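Local atomic coordinates of muconate lactonizing enzyme (Corynebacterium glutamicum, PDB entry 3I4K), a protein that belongs to the enolase superfamily, in its mandelate racemase and muconate lactonizing enzyme family, and binds a magnesium ion at its barrel domain. Residues A[166-171]-A[193-198]; A[223-228]-A[242-247]; A[248-253]-A[267-272]; A[296-301]-A[323-328]. All coordinates share one frame; numbering follows the deposited sequence.

Interaction 1. Residues A[166-171]-A[193-198]; sequences RSFKLK and DRVSLR. With ACY (acetic acid), chain I.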
loop_
_atom_site.group_PDB
_atom_site.type_symbol
_atom_site.label_atom_id
_atom_site.label_comp_id
_atom_site.label_asym_id
_atom_site.label_seq_id
_atom_site.Cartn_x
_atom_site.Cartn_y
_atom_site.Cartn_z
ATOM N N ARG A 166 10.789 12.058 24.968
ATOM C CA ARG A 166 11.714 13.072 24.486
ATOM C C ARG A 166 10.981 14.139 23.669
ATOM O O ARG A 166 11.574 15.132 23.252
ATOM C CB ARG A 166 12.795 12.410 23.629
ATOM C CG ARG A 166 13.313 11.098 24.207
ATOM C CD ARG A 166 14.800 10.968 23.967
ATOM N NE ARG A 166 15.517 12.114 24.527
ATOM C CZ ARG A 166 16.831 12.299 24.431
ATOM N NH1 ARG A 166 17.586 11.412 23.792
ATOM N NH2 ARG A 166 17.393 13.368 24.984
ATOM N N SER A 167 9.690 13.922 23.440
ATOM C CA SER A 167 8.877 14.868 22.690
ATOM C C SER A 167 7.486 14.997 23.312
ATOM O O SER A 167 6.894 14.008 23.775
ATOM C CB SER A 167 8.754 14.434 21.217
ATOM O OG SER A 167 7.904 13.306 21.071
ATOM N N PHE A 168 6.976 16.225 23.307
ATOM C CA PHE A 168 5.667 16.533 23.867
ATOM C C PHE A 168 4.802 17.359 22.914
ATOM O O PHE A 168 5.277 18.284 22.259
ATOM C CB PHE A 168 5.850 17.278 25.191
ATOM C CG PHE A 168 6.443 16.431 26.274
ATOM C CD1 PHE A 168 5.634 15.584 27.031
ATOM C CD2 PHE A 168 7.815 16.439 26.507
ATOM C CE1 PHE A 168 6.184 14.755 28.004
ATOM C CE2 PHE A 168 8.374 15.615 27.475
ATOM C CZ PHE A 168 7.558 14.771 28.226
ATOM N N LYS A 169 3.525 17.005 22.856
ATOM C CA LYS A 169 2.549 17.684 22.009
ATOM C C LYS A 169 1.546 18.423 22.907
ATOM O O LYS A 169 0.918 17.817 23.785
ATOM C CB LYS A 169 1.837 16.646 21.144
ATOM C CG LYS A 169 0.633 17.132 20.369
ATOM C CD LYS A 169 0.017 15.951 19.642
ATOM C CE LYS A 169 -1.396 16.224 19.210
ATOM N NZ LYS A 169 -1.891 15.098 18.376
ATOM N N LEU A 170 1.407 19.729 22.681
ATOM C CA LEU A 170 0.501 20.577 23.457
ATOM C C LEU A 170 -0.755 20.980 22.681
ATOM O O LEU A 170 -0.676 21.715 21.691
ATOM C CB LEU A 170 1.229 21.850 23.889
ATOM C CG LEU A 170 2.511 21.670 24.700
ATOM C CD1 LEU A 170 3.284 22.971 24.761
ATOM C CD2 LEU A 170 2.145 21.192 26.084
ATOM N N LYS A 171 -1.912 20.509 23.132
ATOM C CA LYS A 171 -3.165 20.853 22.477
ATOM C C LYS A 171 -3.468 22.326 22.776
ATOM O O LYS A 171 -3.130 22.825 23.846
ATOM C CB LYS A 171 -4.300 19.951 22.989
ATOM C CG LYS A 171 -4.246 18.505 22.467
ATOM C CD LYS A 171 -5.207 17.576 23.217
ATOM C CE LYS A 171 -5.427 16.233 22.503
ATOM N NZ LYS A 171 -4.232 15.348 22.347
ATOM N N ASP A 193 14.317 23.326 25.778
ATOM C CA ASP A 193 15.740 23.021 25.681
ATOM C C ASP A 193 16.003 21.537 25.905
ATOM O O ASP A 193 17.018 21.003 25.458
ATOM C CB ASP A 193 16.526 23.832 26.714
ATOM C CG ASP A 193 16.226 25.311 26.639
ATOM O OD1 ASP A 193 16.513 25.923 25.588
ATOM O OD2 ASP A 193 15.696 25.859 27.632
ATOM N N ARG A 194 15.075 20.877 26.593
ATOM C CA ARG A 194 15.221 19.465 26.911
ATOM C C ARG A 194 14.430 18.527 26.006
ATOM O O ARG A 194 14.787 17.359 25.863
ATOM C CB ARG A 194 14.813 19.213 28.370
ATOM C CG ARG A 194 15.607 20.008 29.400
ATOM C CD ARG A 194 15.456 19.424 30.806
ATOM N NE ARG A 194 14.121 19.597 31.374
ATOM C CZ ARG A 194 13.598 20.773 31.711
ATOM N NH1 ARG A 194 14.294 21.891 31.533
ATOM N NH2 ARG A 194 12.384 20.833 32.240
ATOM N N VAL A 195 13.354 19.024 25.407
ATOM C CA VAL A 195 12.538 18.181 24.547
ATOM C C VAL A 195 12.023 18.875 23.290
ATOM O O VAL A 195 12.147 20.090 23.134
ATOM C CB VAL A 195 11.318 17.619 25.315
ATOM C CG1 VAL A 195 11.781 16.718 26.454
ATOM C CG2 VAL A 195 10.477 18.754 25.856
ATOM N N SER A 196 11.454 18.077 22.394
ATOM C CA SER A 196 10.887 18.572 21.145
ATOM C C SER A 196 9.439 18.932 21.434
ATOM O O SER A 196 8.661 18.086 21.881
ATOM C CB SER A 196 10.950 17.483 20.064
ATOM O OG SER A 196 10.226 17.867 18.895
ATOM N N LEU A 197 9.075 20.184 21.176
ATOM C CA LEU A 197 7.717 20.640 21.434
ATOM C C LEU A 197 6.891 20.835 20.169
ATOM O O LEU A 197 7.329 21.511 19.243
ATOM C CB LEU A 197 7.756 21.954 22.221
ATOM C CG LEU A 197 8.388 21.886 23.616
ATOM C CD1 LEU A 197 8.397 23.269 24.247
ATOM C CD2 LEU A 197 7.601 20.900 24.484
ATOM N N ARG A 198 5.701 20.239 20.151
ATOM C CA ARG A 198 4.769 20.350 19.032
ATOM C C ARG A 198 3.431 20.819 19.597
ATOM O O ARG A 198 3.173 20.650 20.792
ATOM C CB ARG A 198 4.524 18.993 18.358
ATOM C CG ARG A 198 5.755 18.238 17.912
ATOM C CD ARG A 198 6.335 17.451 19.063
ATOM N NE ARG A 198 7.510 16.699 18.652
ATOM C CZ ARG A 198 7.467 15.543 18.011
ATOM N NH1 ARG A 198 6.298 14.993 17.702
ATOM N NH2 ARG A 198 8.599 14.934 17.687
HETATM C C ACY I . -5.750 14.456 17.594
HETATM O O ACY I . -6.407 15.283 16.984
HETATM O OXT ACY I . -4.442 14.338 17.365
HETATM C CH3 ACY I . -6.402 13.555 18.612
#
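Ser-167, Phe-168 and Lys-169 pair in parallel register with Ser-196, Leu-197 and Arg-198, the two strands of a beta-alpha-beta crossover in the TIM-type barrel domain, with helix 177-189 as the connection. The strand axes diverge by only 22°, and four backbone bonds alternate across them: Ser-196 N to Arg-166 O, Phe-168 N to Ser-196 O, Arg-198 N to Phe-168 O and Leu-170 N to Arg-198 O. The shortest joins Leu-170 N to Arg-198 O at 2.7 Å. On the face carrying Phe-168 and Leu-197, the phenyl ring presents its edge to Val-195, CD2 lying 3.6 Å from CG2, while Leu-197 CD2 reaches Phe-168 CB at 4.1 Å. Helix 149-163 packs on this ring through Ile-156 and Ile-160, and helix 177-189 covers Leu-170 and Leu-197. The other face carries Ser-167, Ser-196 and Arg-198. Chi2 of 84° bends Arg-198 at CD; further out, one guanidinium face lies over Ser-167 CB, 3.3 Å from the plane and offset toward the rim. Beyond these, Ser-167 OG is hydrogen-bonded to Thr-141 OG1 and Ser-196 OG to Glu-223 OE1. Lys-169, extended on the same face, forms salt bridges with Glu-226 and Glu-329 near the magnesium ion, and its NZ also donates to OXT of a bound acetic acid, probably from the crystallisation liquor, at 2.8 Å. In the guanidinium plane, Arg-198 NE donates to Ser-196 OG at 3.0 Å, with an N-H...O angle of 168°.

Interaction 2. Residues A[223-228]-A[242-247]; sequences ELFEQP and RRTNVS. With MG (magnesium ion), chain J.
Phe-225 meets Val-246 with one face of its ring, and the two side chains cross at about a right angle. Starting at its root, Phe-225 CB lies 4.0 Å from Ser-247 O, the carbonyl that also accepts Phe-225 N at 3.0 Å in a nearly straight bond (173°). With chi1 at -55°, CG stands anti to the carbonyl carbon and lies 3.7 Å from Val-246 CG2. That methyl sits over the ring face as a CH-pi contact, its exact height doubtful because the modelled approach to CE2 is too short. At the ring tip, CZ has Val-246 CG1 at 3.7 Å, and the CE2 edge meets Thr-244 OG1 in plane at 3.6 Å. Thr-244 OG1 is itself bonded to Ile-240 O and weakly accepts Val-246 N. On the other side of the strand from the ring, Leu-224 CD1 touches Ser-247 CB, and a water joins Glu-223 O to Ser-247 N. Glu-226 points the other way, its OE2 binding the magnesium ion at 2.2 Å with Asp-200 and Asp-251 as fellow ligands. The contact lies in the beta-alpha-beta unit of strand 224-226, helix 234-244 and strand 247-250, where Leu-214 of helix 207-219 and Ile-240 of helix 234-244 also pack on Phe-225.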
loop_
_atom_site.group_PDB
_atom_site.type_symbol
_atom_site.label_atom_id
_atom_site.label_comp_id
_atom_site.label_asym_id
_atom_site.label_seq_id
_atom_site.Cartn_x
_atom_site.Cartn_y
_atom_site.Cartn_z
ATOM N N GLU A 223 8.517 23.254 17.305
ATOM C CA GLU A 223 9.015 22.676 16.053
ATOM C C GLU A 223 7.986 22.114 15.100
ATOM O O GLU A 223 8.324 21.757 13.978
ATOM C CB GLU A 223 9.987 21.530 16.339
ATOM C CG GLU A 223 11.076 21.818 17.320
ATOM C CD GLU A 223 12.089 20.696 17.343
ATOM O OE1 GLU A 223 11.665 19.521 17.434
ATOM O OE2 GLU A 223 13.301 20.988 17.266
ATOM N N LEU A 224 6.743 22.001 15.534
ATOM C CA LEU A 224 5.753 21.416 14.657
ATOM C C LEU A 224 4.359 21.932 14.927
ATOM O O LEU A 224 3.883 21.897 16.063
ATOM C CB LEU A 224 5.779 19.885 14.809
ATOM C CG LEU A 224 4.867 19.066 13.888
ATOM C CD1 LEU A 224 5.491 18.978 12.510
ATOM C CD2 LEU A 224 4.689 17.662 14.439
ATOM N N PHE A 225 3.704 22.410 13.879
ATOM C CA PHE A 225 2.343 22.901 14.015
ATOM C C PHE A 225 1.361 21.908 13.398
ATOM O O PHE A 225 1.217 21.842 12.172
ATOM C CB PHE A 225 2.176 24.262 13.331
ATOM C CG PHE A 225 3.144 25.315 13.800
ATOM C CD1 PHE A 225 3.481 25.431 15.144
ATOM C CD2 PHE A 225 3.682 26.225 12.894
ATOM C CE1 PHE A 225 4.346 26.450 15.580
ATOM C CE2 PHE A 225 4.534 27.233 13.311
ATOM C CZ PHE A 225 4.870 27.349 14.662
ATOM N N GLU A 226 0.701 21.124 14.245
ATOM C CA GLU A 226 -0.287 20.156 13.772
ATOM C C GLU A 226 -1.637 20.840 13.557
ATOM O O GLU A 226 -2.097 21.603 14.413
ATOM C CB GLU A 226 -0.444 19.009 14.770
ATOM C CG GLU A 226 -1.575 18.025 14.420
ATOM C CD GLU A 226 -1.607 16.801 15.327
ATOM O OE1 GLU A 226 -0.769 16.716 16.251
ATOM O OE2 GLU A 226 -2.470 15.921 15.115
ATOM N N GLN A 227 -2.251 20.560 12.405
ATOM C CA GLN A 227 -3.547 21.099 11.995
ATOM C C GLN A 227 -4.027 22.330 12.772
ATOM O O GLN A 227 -5.037 22.277 13.481
ATOM C CB GLN A 227 -4.612 20.003 12.091
ATOM C CG GLN A 227 -5.839 20.254 11.223
ATOM C CD GLN A 227 -5.576 19.992 9.734
ATOM O OE1 GLN A 227 -5.009 18.954 9.363
ATOM N NE2 GLN A 227 -6.005 20.919 8.879
ATOM N N PRO A 228 -3.322 23.461 12.640
ATOM C CA PRO A 228 -3.734 24.666 13.362
ATOM C C PRO A 228 -5.008 25.283 12.805
ATOM O O PRO A 228 -5.736 25.982 13.521
ATOM C CB PRO A 228 -2.551 25.599 13.172
ATOM C CG PRO A 228 -2.085 25.234 11.779
ATOM C CD PRO A 228 -2.120 23.718 11.828
ATOM N N ARG A 242 5.487 28.756 4.936
ATOM C CA ARG A 242 6.200 29.755 4.153
ATOM C C ARG A 242 6.619 30.925 5.048
ATOM O O ARG A 242 7.765 31.371 4.998
ATOM C CB ARG A 242 5.325 30.277 2.995
ATOM C CG ARG A 242 5.440 29.467 1.700
ATOM C CD ARG A 242 5.055 30.299 0.476
ATOM N NE ARG A 242 3.607 30.427 0.331
ATOM C CZ ARG A 242 2.854 29.645 -0.441
ATOM N NH1 ARG A 242 3.410 28.670 -1.159
ATOM N NH2 ARG A 242 1.541 29.834 -0.486
ATOM N N ARG A 243 5.694 31.401 5.880
ATOM C CA ARG A 243 5.982 32.528 6.761
ATOM C C ARG A 243 6.749 32.216 8.038
ATOM O O ARG A 243 7.404 33.100 8.572
ATOM C CB ARG A 243 4.694 33.262 7.142
ATOM C CG ARG A 243 3.936 33.810 5.956
ATOM C CD ARG A 243 2.862 34.781 6.378
ATOM N NE ARG A 243 1.874 34.945 5.318
ATOM C CZ ARG A 243 0.765 35.658 5.445
ATOM N NH1 ARG A 243 0.513 36.283 6.588
ATOM N NH2 ARG A 243 -0.108 35.714 4.446
ATOM N N THR A 244 6.681 30.980 8.532
ATOM C CA THR A 244 7.380 30.644 9.775
ATOM C C THR A 244 8.532 29.658 9.663
ATOM O O THR A 244 9.309 29.506 10.604
ATOM C CB THR A 244 6.415 30.070 10.808
ATOM O OG1 THR A 244 5.984 28.766 10.386
ATOM C CG2 THR A 244 5.213 30.991 10.967
ATOM N N ASN A 245 8.636 28.989 8.525
ATOM C CA ASN A 245 9.670 27.990 8.302
ATOM C C ASN A 245 9.595 26.793 9.242
ATOM O O ASN A 245 10.563 26.038 9.364
ATOM C CB ASN A 245 11.076 28.609 8.363
ATOM C CG ASN A 245 11.637 28.896 6.978
ATOM O OD1 ASN A 245 11.420 28.122 6.047
ATOM N ND2 ASN A 245 12.369 30.003 6.836
ATOM N N VAL A 246 8.467 26.604 9.923
ATOM C CA VAL A 246 8.350 25.433 10.785
ATOM C C VAL A 246 7.356 24.454 10.160
ATOM O O VAL A 246 6.319 24.848 9.611
ATOM C CB VAL A 246 7.947 25.784 12.261
ATOM C CG1 VAL A 246 7.820 27.273 12.435
ATOM C CG2 VAL A 246 6.677 25.058 12.657
ATOM N N SER A 247 7.711 23.178 10.216
ATOM C CA SER A 247 6.893 22.126 9.639
ATOM C C SER A 247 5.494 22.126 10.186
ATOM O O SER A 247 5.238 22.562 11.319
ATOM C CB SER A 247 7.508 20.748 9.909
ATOM O OG SER A 247 8.795 20.661 9.354
HETATM MG MG MG J . -4.490 15.992 15.867
HETATM O O HOH W 1 9.783 22.504 12.040
HETATM O O HOH W 2 -5.199 17.660 14.815
#

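Interaction 3. Residues A[248-253]-A[267-272]; sequences VMADES and QAADVI. With MG (magnesium ion), chain J.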
loop_
_atom_site.group_PDB
_atom_site.type_symbol
_atom_site.label_atom_id
_atom_site.label_comp_id
_atom_site.label_asym_id
_atom_site.label_seq_id
_atom_site.Cartn_x
_atom_site.Cartn_y
_atom_site.Cartn_z
ATOM N N VAL A 248 4.600 21.598 9.363
ATOM C CA VAL A 248 3.196 21.457 9.686
ATOM C C VAL A 248 2.869 19.969 9.562
ATOM O O VAL A 248 3.465 19.262 8.748
ATOM C CB VAL A 248 2.333 22.255 8.684
ATOM C CG1 VAL A 248 0.926 21.681 8.618
ATOM C CG2 VAL A 248 2.308 23.726 9.080
HETATM N N MSE A 249 1.952 19.488 10.391
HETATM C CA MSE A 249 1.522 18.093 10.321
HETATM C C MSE A 249 0.021 18.112 10.040
HETATM O O MSE A 249 -0.743 18.781 10.746
HETATM C CB MSE A 249 1.810 17.337 11.633
HETATM C CG MSE A 249 1.170 15.937 11.681
HETATM SE SE MSE A 249 2.089 14.666 12.844
HETATM C CE MSE A 249 1.366 15.274 14.554
ATOM N N ALA A 250 -0.395 17.399 8.997
ATOM C CA ALA A 250 -1.803 17.354 8.627
ATOM C C ALA A 250 -2.481 16.220 9.378
ATOM O O ALA A 250 -1.946 15.115 9.452
ATOM C CB ALA A 250 -1.948 17.146 7.111
ATOM N N ASP A 251 -3.646 16.507 9.949
ATOM C CA ASP A 251 -4.410 15.514 10.681
ATOM C C ASP A 251 -5.826 15.478 10.118
ATOM O O ASP A 251 -6.139 14.613 9.311
ATOM C CB ASP A 251 -4.430 15.850 12.178
ATOM C CG ASP A 251 -5.009 14.724 13.027
ATOM O OD1 ASP A 251 -5.516 13.732 12.454
ATOM O OD2 ASP A 251 -4.964 14.849 14.272
ATOM N N GLU A 252 -6.687 16.421 10.508
ATOM C CA GLU A 252 -8.045 16.391 9.968
ATOM C C GLU A 252 -8.072 16.585 8.458
ATOM O O GLU A 252 -9.043 16.208 7.811
ATOM C CB GLU A 252 -8.978 17.413 10.645
ATOM C CG GLU A 252 -8.325 18.462 11.520
ATOM C CD GLU A 252 -7.902 17.956 12.890
ATOM O OE1 GLU A 252 -8.682 18.056 13.864
ATOM O OE2 GLU A 252 -6.772 17.464 12.993
ATOM N N SER A 253 -7.021 17.170 7.889
ATOM C CA SER A 253 -6.971 17.352 6.442
ATOM C C SER A 253 -6.747 16.029 5.708
ATOM O O SER A 253 -7.033 15.932 4.515
ATOM C CB SER A 253 -5.836 18.306 6.036
ATOM O OG SER A 253 -6.115 19.646 6.390
ATOM N N GLN A 267 1.708 20.710 -1.353
ATOM C CA GLN A 267 2.912 20.878 -0.542
ATOM C C GLN A 267 2.464 21.506 0.753
ATOM O O GLN A 267 3.098 22.418 1.269
ATOM C CB GLN A 267 3.927 21.788 -1.241
ATOM C CG GLN A 267 4.302 21.327 -2.644
ATOM C CD GLN A 267 5.469 22.105 -3.223
ATOM O OE1 GLN A 267 5.544 23.325 -3.085
ATOM N NE2 GLN A 267 6.378 21.402 -3.890
ATOM N N ALA A 268 1.367 20.972 1.280
ATOM C CA ALA A 268 0.736 21.491 2.486
ATOM C C ALA A 268 1.293 21.044 3.835
ATOM O O ALA A 268 0.954 21.646 4.870
ATOM C CB ALA A 268 -0.778 21.193 2.418
ATOM N N ALA A 269 2.137 20.011 3.842
ATOM C CA ALA A 269 2.679 19.516 5.103
ATOM C C ALA A 269 3.871 18.576 4.978
ATOM O O ALA A 269 3.923 17.732 4.078
ATOM C CB ALA A 269 1.576 18.814 5.893
ATOM N N ASP A 270 4.811 18.719 5.911
ATOM C CA ASP A 270 6.001 17.882 5.961
ATOM C C ASP A 270 5.651 16.541 6.572
ATOM O O ASP A 270 6.295 15.532 6.292
ATOM C CB ASP A 270 7.083 18.528 6.827
ATOM C CG ASP A 270 7.658 19.779 6.207
ATOM O OD1 ASP A 270 8.521 20.419 6.849
ATOM O OD2 ASP A 270 7.252 20.128 5.089
ATOM N N VAL A 271 4.623 16.523 7.410
ATOM C CA VAL A 271 4.248 15.283 8.077
ATOM C C VAL A 271 2.758 14.989 8.025
ATOM O O VAL A 271 1.933 15.901 8.021
ATOM C CB VAL A 271 4.689 15.330 9.558
ATOM C CG1 VAL A 271 4.605 13.929 10.192
ATOM C CG2 VAL A 271 6.093 15.907 9.657
ATOM N N ILE A 272 2.416 13.707 7.997
ATOM C CA ILE A 272 1.019 13.289 7.983
ATOM C C ILE A 272 0.731 12.442 9.222
ATOM O O ILE A 272 1.441 11.472 9.500
ATOM C CB ILE A 272 0.678 12.448 6.741
ATOM C CG1 ILE A 272 0.659 13.346 5.496
ATOM C CG2 ILE A 272 -0.688 11.770 6.923
ATOM C CD1 ILE A 272 0.235 12.628 4.246
HETATM MG MG MG J . -4.490 15.992 15.867
HETATM O O HOH W 3 5.299 21.802 6.556
HETATM O O HOH W 2 -5.199 17.660 14.815
#
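Met-249, a selenomethionine, reaches Val-271 through a chain that leaves with CG anti to the backbone N (chi1 171°) and carries SE onward roughly anti to CA (chi2 154°); chi3 only turns the terminal CE. SE lies 3.7 Å from CG1 of Val-271, itself anti to its own backbone N, and the two side chains cross obliquely. Behind them the backbones run parallel. Val-271 N donates to Val-248 O at 3.3 Å, and Ala-250 N returns a shorter bond, 2.9 Å, to Val-271 O. Val-248 O also accepts a weak bond from Asp-270 N. Ala-269 directs its CB toward the first strand, fitting beside Val-248 CG1 at 4.0 Å and Ala-250 CB at 4.1 Å; these small contacts form an apolar patch. A water accepts Val-248 N at 2.9 Å and, weakly, Asp-270 N. Past the strand end, Asp-251 OD2 binds the magnesium ion at 2.0 Å, while its OD1 forms a salt bridge with Lys-278. This is a beta-alpha-beta crossover of the barrel, with helix 257-266 as the connection. Strand 247-250 lies between strands 224-226 and 271-274; Ile-240 of helix 234-244 packs on Val-248, and His-300 of strand 298-301 touches both Met-249 and Val-271.

Interaction 4. Residues A[296-301]-A[323-328]; sequences GLACHG and AISYGT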
loop_
_atom_site.group_PDB
_atom_site.type_symbol
_atom_site.label_atom_id
_atom_site.label_comp_id
_atom_site.label_asym_id
_atom_site.label_seq_id
_atom_site.Cartn_x
_atom_site.Cartn_y
_atom_site.Cartn_z
ATOM N N GLY A 296 7.628 12.118 -0.423
ATOM C CA GLY A 296 8.635 12.528 0.538
ATOM C C GLY A 296 8.054 13.048 1.850
ATOM O O GLY A 296 8.742 13.728 2.615
ATOM N N LEU A 297 6.794 12.731 2.130
ATOM C CA LEU A 297 6.181 13.216 3.366
ATOM C C LEU A 297 6.285 12.170 4.479
ATOM O O LEU A 297 5.902 11.016 4.300
ATOM C CB LEU A 297 4.714 13.585 3.128
ATOM C CG LEU A 297 4.406 14.556 1.976
ATOM C CD1 LEU A 297 2.946 14.983 2.081
ATOM C CD2 LEU A 297 5.305 15.780 2.026
ATOM N N ALA A 298 6.817 12.577 5.623
ATOM C CA ALA A 298 6.958 11.665 6.750
ATOM C C ALA A 298 5.594 11.300 7.314
ATOM O O ALA A 298 4.641 12.073 7.196
ATOM C CB ALA A 298 7.800 12.311 7.833
ATOM N N CYS A 299 5.499 10.109 7.900
ATOM C CA CYS A 299 4.262 9.671 8.540
ATOM C C CYS A 299 4.546 9.506 10.040
ATOM O O CYS A 299 5.594 8.993 10.440
ATOM C CB CYS A 299 3.760 8.345 7.958
ATOM S SG CYS A 299 2.985 8.458 6.315
ATOM N N HIS A 300 3.618 9.990 10.853
ATOM C CA HIS A 300 3.709 9.912 12.310
ATOM C C HIS A 300 2.693 8.859 12.762
ATOM O O HIS A 300 1.586 8.789 12.220
ATOM C CB HIS A 300 3.350 11.276 12.907
ATOM C CG HIS A 300 3.446 11.342 14.404
ATOM N ND1 HIS A 300 4.648 11.323 15.077
ATOM C CD2 HIS A 300 2.491 11.519 15.351
ATOM C CE1 HIS A 300 4.432 11.495 16.371
ATOM N NE2 HIS A 300 3.130 11.619 16.562
ATOM N N GLY A 301 3.068 8.024 13.726
ATOM C CA GLY A 301 2.133 7.026 14.223
ATOM C C GLY A 301 1.171 7.748 15.155
ATOM O O GLY A 301 1.320 7.687 16.377
ATOM N N ALA A 323 7.601 3.530 6.403
ATOM C CA ALA A 323 7.246 4.928 6.162
ATOM C C ALA A 323 6.779 5.666 7.428
ATOM O O ALA A 323 6.600 6.885 7.393
ATOM C CB ALA A 323 6.189 5.017 5.070
ATOM N N ILE A 324 6.545 4.935 8.526
ATOM C CA ILE A 324 6.191 5.597 9.790
ATOM C C ILE A 324 7.599 5.972 10.187
ATOM O O ILE A 324 8.313 5.207 10.834
ATOM C CB ILE A 324 5.617 4.648 10.846
ATOM C CG1 ILE A 324 4.225 4.177 10.439
ATOM C CG2 ILE A 324 5.564 5.375 12.208
ATOM C CD1 ILE A 324 3.161 5.274 10.474
ATOM N N SER A 325 7.993 7.153 9.751
ATOM C CA SER A 325 9.336 7.678 9.932
ATOM C C SER A 325 9.483 8.817 10.928
ATOM O O SER A 325 10.569 9.397 11.050
ATOM C CB SER A 325 9.801 8.169 8.572
ATOM O OG SER A 325 8.756 8.965 8.026
ATOM N N TYR A 326 8.407 9.138 11.638
ATOM C CA TYR A 326 8.436 10.233 12.590
ATOM C C TYR A 326 7.905 9.836 13.971
ATOM O O TYR A 326 7.163 10.589 14.604
ATOM C CB TYR A 326 7.626 11.402 12.019
ATOM C CG TYR A 326 7.780 12.691 12.782
ATOM C CD1 TYR A 326 9.038 13.243 12.997
ATOM C CD2 TYR A 326 6.666 13.361 13.290
ATOM C CE1 TYR A 326 9.187 14.424 13.695
ATOM C CE2 TYR A 326 6.805 14.547 13.992
ATOM C CZ TYR A 326 8.070 15.075 14.188
ATOM O OH TYR A 326 8.214 16.270 14.854
ATOM N N GLY A 327 8.299 8.661 14.444
ATOM C CA GLY A 327 7.838 8.213 15.737
ATOM C C GLY A 327 6.323 8.109 15.783
ATOM O O GLY A 327 5.665 8.078 14.740
ATOM N N THR A 328 5.771 8.070 16.997
ATOM C CA THR A 328 4.329 7.947 17.196
ATOM C C THR A 328 3.895 8.728 18.444
ATOM O O THR A 328 4.702 9.382 19.099
ATOM C CB THR A 328 3.923 6.482 17.458
ATOM O OG1 THR A 328 4.228 6.155 18.824
ATOM C CG2 THR A 328 4.695 5.518 16.544
HETATM O O HOH W 4 6.588 8.357 4.924
#
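His-300 and Tyr-326 form an oblique aromatic pair, their ring centroids 5.3 Å apart and their planes at 53°. The imidazole is held from its rim: ND1 donates to Tyr-326 O at 2.7 Å, with the acceptor close to the ring plane, although ND1 is tilted from the carbonyl plane. Tyr-326 CD2 comes within 3.4 Å of the same ND1, and His-300 CB lies at the edge of the phenol ring. Over one imidazole face sits Thr-328 CA, 3.6 Å above the plane. His-300 CG stands anti to the backbone N (chi1 -178°), and the side chain also touches Thr-141 of strand 137-144 and Val-271 of strand 271-274. Here the last two strand positions of the TIM-type barrel domain meet, strand 298-301 pairing with a chain that turns a corner at Tyr-326. Before the corner, Cys-299 O accepts only weak bonds from Ser-325 N and Tyr-326 N. Beyond it, Gly-301 N donates to Gly-327 O at 2.8 Å, nearly straight (176°) and on a lone pair. Gly-301 lies close against Thr-328, whose CB is 3.1 Å from Gly-301 O and whose OG1 bonds Asp-139 O. Near the start of the pairing, Cys-299 CB packs on Ile-324 CD1, Ala-298 CB faces Ser-325 OG at 3.5 Å, and a water donates to both Leu-297 O and Ala-323 O.

Overall arrangement
All four contacts belong to the barrel domain, and each reaches the same sheet. Interactions 1 and 3 are buried pairings of parallel strands. Interactions 2 and 4 are partly buried: interaction 2 has a single direct backbone bond and rests on an aromatic-valine contact, while interaction 4 mixes weak backbone bonds with a histidine bond at a chain corner. Interaction 2 joins its neighbours: Glu-223 N pairs with Leu-197 O of interaction 1, and Ser-247 OG bonds Asp-270 OD1 of interaction 3. Interactions 2 and 3 also share the magnesium ion and one of its waters. Interaction 4 continues the sheet from interaction 3 through Ile-272 N to Ala-298 O, and its Tyr-326 packs across the interior on Arg-198 of interaction 1 and Leu-224 of interaction 2.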